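Local coordinates for protein type VI secretion system component (Escherichia coli O6, PDB 2P5Z) that is a component of the type VI secretion system, resembles the T4 phage tail proteins gp27 and gp5, and probably serves in a phage-tail-like injection device, at residues Q129-I134 / R177-V182; E136-E141 / T173-L178; H143-Q148 / E197-Y202. All coordinates share one frame; numbering follows the deposited sequence.

Contact 1 (Q129-I134 / R177-V182)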
# COMPACT_ATOMS: atom_id res chain seq x y z
N GLN A 129 -7.94 -4.24 32.79
CA GLN A 129 -6.67 -3.54 32.90
C GLN A 129 -6.78 -2.15 32.34
O GLN A 129 -7.71 -1.83 31.60
CB GLN A 129 -5.57 -4.30 32.19
CG GLN A 129 -5.64 -5.80 32.29
CD GLN A 129 -4.96 -6.33 33.53
OE1 GLN A 129 -3.86 -6.85 33.46
NE2 GLN A 129 -5.61 -6.19 34.68
N THR A 130 -5.83 -1.31 32.73
CA THR A 130 -5.60 -0.03 32.05
C THR A 130 -4.68 -0.32 30.87
O THR A 130 -4.01 -1.37 30.85
CB THR A 130 -4.87 0.92 32.96
OG1 THR A 130 -3.56 0.39 33.20
CG2 THR A 130 -5.61 1.05 34.27
N VAL A 131 -4.66 0.60 29.90
CA VAL A 131 -3.66 0.52 28.82
C VAL A 131 -2.21 0.31 29.34
O VAL A 131 -1.54 -0.63 28.88
CB VAL A 131 -3.77 1.69 27.79
CG1 VAL A 131 -2.55 1.71 26.85
CG2 VAL A 131 -5.06 1.61 27.00
N PRO A 132 -1.72 1.15 30.30
CA PRO A 132 -0.38 0.88 30.84
C PRO A 132 -0.16 -0.51 31.43
O PRO A 132 0.90 -1.10 31.20
CB PRO A 132 -0.22 1.94 31.93
CG PRO A 132 -1.10 3.05 31.50
CD PRO A 132 -2.27 2.41 30.85
N GLN A 133 -1.14 -1.02 32.15
CA GLN A 133 -1.00 -2.35 32.74
C GLN A 133 -0.89 -3.44 31.66
O GLN A 133 -0.02 -4.33 31.76
CB GLN A 133 -2.15 -2.64 33.70
CG GLN A 133 -2.02 -1.94 35.04
CD GLN A 133 -3.28 -2.04 35.88
OE1 GLN A 133 -4.41 -1.91 35.38
NE2 GLN A 133 -3.10 -2.29 37.17
N ILE A 134 -1.73 -3.34 30.63
CA ILE A 134 -1.60 -4.23 29.46
C ILE A 134 -0.21 -4.13 28.84
O ILE A 134 0.45 -5.16 28.60
CB ILE A 134 -2.71 -3.96 28.40
CG1 ILE A 134 -4.09 -4.19 29.00
CG2 ILE A 134 -2.55 -4.90 27.20
CD1 ILE A 134 -5.27 -3.74 28.15
N ARG A 177 -0.49 0.79 19.05
CA ARG A 177 -1.88 1.18 18.83
C ARG A 177 -2.58 1.62 20.12
O ARG A 177 -3.21 2.69 20.15
CB ARG A 177 -2.67 0.05 18.17
CG ARG A 177 -4.12 0.42 17.93
CD ARG A 177 -4.86 -0.56 17.01
NE ARG A 177 -4.98 -1.92 17.54
CZ ARG A 177 -5.81 -2.30 18.52
NH1 ARG A 177 -6.61 -1.42 19.12
NH2 ARG A 177 -5.83 -3.57 18.89
N LEU A 178 -2.44 0.82 21.18
CA LEU A 178 -3.08 1.15 22.46
C LEU A 178 -2.57 2.46 23.03
O LEU A 178 -3.37 3.29 23.47
CB LEU A 178 -2.90 0.05 23.51
CG LEU A 178 -3.48 -1.37 23.41
CD1 LEU A 178 -3.37 -2.02 24.75
CD2 LEU A 178 -4.92 -1.41 22.92
N LEU A 179 -1.25 2.63 23.03
CA LEU A 179 -0.65 3.88 23.51
C LEU A 179 -1.07 5.07 22.66
O LEU A 179 -1.36 6.15 23.19
CB LEU A 179 0.85 3.76 23.53
CG LEU A 179 1.45 2.69 24.44
CD1 LEU A 179 2.93 2.60 24.14
CD2 LEU A 179 1.21 2.99 25.91
N SER A 180 -1.14 4.89 21.34
CA SER A 180 -1.43 6.03 20.48
C SER A 180 -2.89 6.49 20.54
O SER A 180 -3.15 7.69 20.46
CB SER A 180 -1.03 5.78 19.03
OG SER A 180 -2.01 4.98 18.39
N GLU A 181 -3.80 5.52 20.69
CA GLU A 181 -5.24 5.80 20.75
C GLU A 181 -5.57 6.67 21.95
O GLU A 181 -6.51 7.46 21.93
CB GLU A 181 -6.05 4.49 20.79
CG GLU A 181 -6.54 4.01 19.42
CD GLU A 181 -6.75 2.50 19.33
OE1 GLU A 181 -6.56 1.79 20.33
OE2 GLU A 181 -7.09 2.01 18.23
N VAL A 182 -4.74 6.56 22.98
CA VAL A 182 -4.91 7.27 24.23
C VAL A 182 -3.83 8.38 24.34
O VAL A 182 -3.83 9.19 25.28
CB VAL A 182 -4.85 6.21 25.34
CG1 VAL A 182 -3.65 6.35 26.23
CG2 VAL A 182 -6.17 6.12 26.09

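Contact 2 (E136-E141 / T173-L178)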
# COMPACT_ATOMS: atom_id res chain seq x y z
N GLU A 136 2.66 -2.93 30.20
CA GLU A 136 3.57 -3.56 31.15
C GLU A 136 3.52 -5.11 31.16
O GLU A 136 4.56 -5.77 31.23
CB GLU A 136 3.38 -3.00 32.55
CG GLU A 136 4.42 -3.55 33.49
CD GLU A 136 4.56 -2.77 34.76
OE1 GLU A 136 4.05 -1.63 34.82
OE2 GLU A 136 5.21 -3.31 35.69
N LYS A 137 2.31 -5.67 31.06
CA LYS A 137 2.17 -7.13 30.95
C LYS A 137 2.88 -7.67 29.74
O LYS A 137 3.67 -8.60 29.87
CB LYS A 137 0.71 -7.57 30.90
CG LYS A 137 0.02 -7.67 32.23
CD LYS A 137 -1.34 -8.34 32.07
CE LYS A 137 -1.65 -9.30 33.22
NZ LYS A 137 -1.18 -10.69 32.88
N ILE A 138 2.63 -7.08 28.57
CA ILE A 138 3.28 -7.52 27.32
C ILE A 138 4.82 -7.47 27.42
O ILE A 138 5.51 -8.42 27.03
CB ILE A 138 2.81 -6.66 26.14
CG1 ILE A 138 1.33 -6.90 25.86
CG2 ILE A 138 3.63 -6.96 24.88
CD1 ILE A 138 1.12 -7.72 24.62
N LEU A 139 5.32 -6.37 27.99
CA LEU A 139 6.74 -6.20 28.28
C LEU A 139 7.30 -7.28 29.20
O LEU A 139 8.27 -7.97 28.84
CB LEU A 139 7.03 -4.80 28.85
CG LEU A 139 6.86 -3.71 27.77
CD1 LEU A 139 7.04 -2.29 28.28
CD2 LEU A 139 7.80 -3.99 26.61
N ARG A 140 6.65 -7.47 30.36
CA ARG A 140 7.14 -8.42 31.36
C ARG A 140 6.92 -9.90 31.03
O ARG A 140 7.81 -10.72 31.23
CB ARG A 140 6.57 -8.10 32.74
CG ARG A 140 6.94 -6.72 33.27
CD ARG A 140 6.40 -6.60 34.64
NE ARG A 140 6.71 -5.36 35.35
CZ ARG A 140 7.82 -5.15 36.05
NH1 ARG A 140 7.99 -4.00 36.67
NH2 ARG A 140 8.77 -6.09 36.11
N GLU A 141 5.75 -10.24 30.51
CA GLU A 141 5.41 -11.66 30.32
C GLU A 141 6.10 -12.29 29.14
O GLU A 141 6.98 -13.12 29.31
CB GLU A 141 3.90 -11.86 30.30
CG GLU A 141 3.29 -11.34 31.58
CD GLU A 141 1.80 -11.34 31.61
OE1 GLU A 141 1.25 -10.78 32.58
OE2 GLU A 141 1.16 -11.89 30.68
N THR A 173 2.86 -3.74 17.26
CA THR A 173 1.75 -3.03 16.67
C THR A 173 0.64 -2.83 17.70
O THR A 173 0.14 -1.70 17.86
CB THR A 173 1.21 -3.78 15.47
OG1 THR A 173 2.28 -4.03 14.55
CG2 THR A 173 0.10 -2.98 14.76
N PHE A 174 0.34 -3.90 18.44
CA PHE A 174 -0.72 -3.88 19.46
C PHE A 174 -0.47 -2.82 20.53
O PHE A 174 -1.34 -1.97 20.80
CB PHE A 174 -0.86 -5.25 20.11
CG PHE A 174 -1.93 -5.32 21.17
CD1 PHE A 174 -3.25 -4.95 20.87
CD2 PHE A 174 -1.63 -5.75 22.45
CE1 PHE A 174 -4.23 -4.99 21.83
CE2 PHE A 174 -2.62 -5.82 23.42
CZ PHE A 174 -3.92 -5.43 23.12
N VAL A 175 0.73 -2.88 21.10
CA VAL A 175 1.14 -1.95 22.14
C VAL A 175 1.12 -0.50 21.65
O VAL A 175 0.56 0.38 22.32
CB VAL A 175 2.52 -2.33 22.71
CG1 VAL A 175 3.17 -1.17 23.44
CG2 VAL A 175 2.38 -3.54 23.66
N SER A 176 1.66 -0.27 20.45
CA SER A 176 1.77 1.07 19.89
C SER A 176 0.40 1.64 19.59
O SER A 176 0.15 2.81 19.88
CB SER A 176 2.65 1.07 18.64
OG SER A 176 3.90 0.44 18.88
N ARG A 177 -0.49 0.79 19.05
CA ARG A 177 -1.88 1.18 18.83
C ARG A 177 -2.58 1.62 20.12
O ARG A 177 -3.21 2.69 20.15
CB ARG A 177 -2.67 0.05 18.17
CG ARG A 177 -4.12 0.42 17.93
CD ARG A 177 -4.86 -0.56 17.01
NE ARG A 177 -4.98 -1.92 17.54
CZ ARG A 177 -5.81 -2.30 18.52
NH1 ARG A 177 -6.61 -1.42 19.12
NH2 ARG A 177 -5.83 -3.57 18.89
N LEU A 178 -2.44 0.82 21.18
CA LEU A 178 -3.08 1.15 22.46
C LEU A 178 -2.57 2.46 23.03
O LEU A 178 -3.37 3.29 23.47
CB LEU A 178 -2.90 0.05 23.51
CG LEU A 178 -3.48 -1.37 23.41
CD1 LEU A 178 -3.37 -2.02 24.75
CD2 LEU A 178 -4.92 -1.41 22.92

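Contact 3 (H143-Q148 / E197-Y202)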
# COMPACT_ATOMS: atom_id res chain seq x y z
N HIS A 143 8.20 -10.87 27.03
CA HIS A 143 9.50 -10.34 26.58
C HIS A 143 10.61 -10.23 27.63
O HIS A 143 11.72 -9.80 27.31
CB HIS A 143 9.29 -9.07 25.71
CG HIS A 143 8.42 -9.33 24.52
ND1 HIS A 143 8.87 -9.99 23.40
CD2 HIS A 143 7.11 -9.07 24.30
CE1 HIS A 143 7.88 -10.11 22.52
NE2 HIS A 143 6.80 -9.56 23.05
N GLN A 144 10.30 -10.66 28.86
CA GLN A 144 11.23 -10.72 30.01
C GLN A 144 11.86 -9.40 30.41
O GLN A 144 13.02 -9.35 30.82
CB GLN A 144 12.34 -11.77 29.83
CG GLN A 144 11.85 -13.19 29.63
CD GLN A 144 11.85 -13.59 28.16
OE1 GLN A 144 12.76 -13.22 27.40
NE2 GLN A 144 10.83 -14.35 27.76
N MET A 145 11.11 -8.32 30.28
CA MET A 145 11.65 -7.03 30.62
C MET A 145 11.31 -6.73 32.08
O MET A 145 10.25 -7.16 32.57
CB MET A 145 11.16 -5.97 29.64
CG MET A 145 11.88 -6.09 28.26
SD MET A 145 11.67 -4.67 27.17
CE MET A 145 11.14 -3.42 28.29
N ARG A 146 12.20 -6.00 32.77
CA ARG A 146 12.25 -6.04 34.23
C ARG A 146 12.30 -4.73 34.99
O ARG A 146 13.15 -4.60 35.87
CB ARG A 146 13.54 -6.74 34.67
CG ARG A 146 13.78 -8.13 34.20
CD ARG A 146 15.27 -8.37 34.25
NE ARG A 146 15.58 -9.49 35.11
CZ ARG A 146 15.74 -9.42 36.43
NH1 ARG A 146 15.64 -8.25 37.06
NH2 ARG A 146 16.02 -10.51 37.13
N GLY A 147 11.45 -3.74 34.72
CA GLY A 147 11.42 -2.56 35.62
C GLY A 147 12.60 -1.58 35.52
O GLY A 147 12.45 -0.36 35.64
N GLN A 148 13.79 -2.13 35.33
CA GLN A 148 14.95 -1.36 34.96
C GLN A 148 14.87 -1.06 33.46
O GLN A 148 15.34 -0.02 33.01
CB GLN A 148 16.24 -2.12 35.30
CG GLN A 148 16.29 -3.54 34.78
CD GLN A 148 17.67 -4.16 34.88
OE1 GLN A 148 18.29 -4.15 35.95
NE2 GLN A 148 18.16 -4.72 33.78
N GLU A 197 19.44 0.19 27.31
CA GLU A 197 18.42 1.14 26.89
C GLU A 197 17.13 0.95 27.69
O GLU A 197 16.74 -0.18 27.99
CB GLU A 197 18.16 1.01 25.38
CG GLU A 197 17.16 -0.06 24.93
CD GLU A 197 17.70 -1.50 24.92
OE1 GLU A 197 18.82 -1.76 25.43
OE2 GLU A 197 17.00 -2.40 24.40
N VAL A 198 16.51 2.07 28.03
CA VAL A 198 15.34 2.12 28.90
C VAL A 198 14.22 2.85 28.14
O VAL A 198 14.44 3.97 27.67
CB VAL A 198 15.66 2.93 30.20
CG1 VAL A 198 14.43 3.12 31.06
CG2 VAL A 198 16.80 2.27 31.01
N ILE A 199 13.05 2.22 28.03
CA ILE A 199 11.85 2.84 27.44
C ILE A 199 11.13 3.74 28.43
O ILE A 199 10.69 3.28 29.47
CB ILE A 199 10.81 1.78 27.02
CG1 ILE A 199 11.47 0.67 26.19
CG2 ILE A 199 9.63 2.43 26.30
CD1 ILE A 199 10.62 -0.56 26.08
N GLU A 200 10.98 5.01 28.13
CA GLU A 200 10.30 5.86 29.07
C GLU A 200 9.02 6.33 28.45
O GLU A 200 9.05 6.89 27.37
CB GLU A 200 11.17 7.04 29.46
CG GLU A 200 12.57 6.61 29.87
CD GLU A 200 13.38 7.73 30.45
OE1 GLU A 200 13.00 8.90 30.26
OE2 GLU A 200 14.40 7.41 31.12
N PHE A 201 7.91 6.11 29.15
CA PHE A 201 6.59 6.49 28.67
C PHE A 201 6.16 7.80 29.31
O PHE A 201 6.43 8.04 30.49
CB PHE A 201 5.56 5.42 29.00
CG PHE A 201 5.85 4.05 28.40
CD1 PHE A 201 5.38 3.71 27.12
CD2 PHE A 201 6.55 3.09 29.12
CE1 PHE A 201 5.61 2.45 26.58
CE2 PHE A 201 6.78 1.83 28.58
CZ PHE A 201 6.30 1.51 27.30
N TYR A 202 5.47 8.64 28.53
CA TYR A 202 4.96 9.92 29.02
C TYR A 202 3.68 10.26 28.26
O TYR A 202 3.47 9.74 27.16
CB TYR A 202 5.93 11.07 28.74
CG TYR A 202 7.32 10.91 29.29
CD1 TYR A 202 7.60 11.21 30.63
CD2 TYR A 202 8.35 10.46 28.49
CE1 TYR A 202 8.87 11.09 31.13
CE2 TYR A 202 9.61 10.32 28.98
CZ TYR A 202 9.87 10.63 30.30
OH TYR A 202 11.14 10.46 30.80

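Contact 1 (Q129-I134 / R177-V182)
Val131 presses one methyl against Leu178 where two helices of the baseplate-hub region pack: the first turn of helix 131-140 meets the C-terminal half of helix 171-182. The backbones come near each other here, with 6.4 Å between the CA atoms of Val131 and Leu178. Val131 CG1 does the touching. With chi1 at 170°, this branch extends away from the backbone nitrogen and reaches Leu178 CB at 3.7 Å. It also passes close to the carbonyl oxygen of Leu178, so the valine bears on the root of the leucine and on the helix backbone itself. The same methyl meets Leu179 CD2 at 4.1 Å; one branch of Val131 therefore touches two successive residues of the facing helix.

The outer part of Leu178 goes to the next inward-facing residue. Its CD1 rests 3.9 Å from Ile134 CG2, the short branch of the isoleucine, and the two side chains are roughly perpendicular. Val164 of strand 161-166 touches both Ile134 and Leu178, while Arg161 of that strand lies against Val131. The contact is buried, and the side-chain contacts across it are all between apolar groups.

Ahead of Val131, Thr130 is the N-cap of helix 131-140 and forms a capping box with Gln133: Thr130 OG1 accepts from Gln133 N at 3.0 Å. In return, Thr130 N donates to Gln133 OE1 at 3.1 Å, nearly straight at 168°, meeting a lone pair in the plane of the amide carbonyl.

Contact 2 (E136-E141 / T173-L178)
Arg140 NE bonds Glu136 OE2 at 2.6 Å on the helix that also carries Ile138, which meets Phe174 and Val175 across the contact. In this bond OE2 offers its anti lone pair and sits 3° out of the guanidinium plane. Arg140 NH1 adds a weak second bond to the same Glu136 OE2 at 3.0 Å. The salt bridge spans one turn of helix 131-140.

Ile138 divides its branches between two partners. Its CG2 packs on Val175 CG2 at 3.8 Å, with Ile138 CB not much farther from that methyl, and the two side chains run alongside each other, pointing opposite ways. The longer branch, whose CG1 stands anti to the carbonyl carbon (chi1 -67°), carries CD1 onward to Phe174. There Ile138 CD1 sits 4.0 Å from Phe174 CD2, at the ring edge and near its plane, so the isoleucine abuts the rim of the ring.

A face of the ring is covered from within its own helix: Leu178 CG lies 4.0 Å above the plane of Phe174, offset toward the rim. Val164 and Gln166 of strand 161-166 also touch the phenylalanine.

This is a buried apolar helix-helix interface, here between helices 131-140 and 171-182 of the baseplate hub region.

Contact 3 (H143-Q148 / E197-Y202)
Val198 meets Gln148 through all three side-chain carbons, and each of them faces the same atom, the backbone carbonyl oxygen. Val198 CB stands 4.1 Å from Gln148 O; CG1 comes to 3.8 Å of that oxygen, and CG2, the nearest, to 3.4 Å. CG1 is anti to the backbone N (chi1 174°), which leaves CG2 beside that nitrogen and nearest the oxygen. These are van der Waals approaches of an isopropyl group to a carbonyl.

Gln148 lies near the end of the loop that leads from helix 131-140 into strand 150-153. That strand runs parallel to 196-202, which in turn pairs antiparallel with 185-191, giving a three-stranded mixed sheet with 196-202 in the middle. Ile199 makes backbone hydrogen bonds with Asp149 and Val151, part of the parallel pairing.

Earlier in the loop, Met145 reaches the strand with its terminal methyl. Its chain bends at the thioether (chi3 18°), and CE touches Ile199 CD1 at 3.7 Å, one side chain lying square across the other. Phe150 touches both of them, and Leu139 of the preceding helix lies against the methionine.

The other branch of the isoleucine serves its own strand: Ile199 CG2 lies 3.6 Å above the ring plane of Phe201, offset toward the rim, and that ring in turn stacks with Phe152.

Overall arrangement
Contacts 1 and 2 are two levels of one interface, between helices 131-140 and 171-182, with centres about 8 Å apart. From contact 1 to contact 2 the residue numbers rise along the first helix and fall along the second, as in an antiparallel pair. Contact 3, centred about 11 Å from contact 2 and 15 Å from contact 1, joins the loop after the first helix to central strand 196-202 of the three-stranded sheet; along the chain it crosses the other two, its loop lying before helix 171-182 and its strand after. Leu179 on Phe201 joins contact 1 to that strand. All three lie in the phage-tail baseplate hub region, where the helices pack beside this sheet.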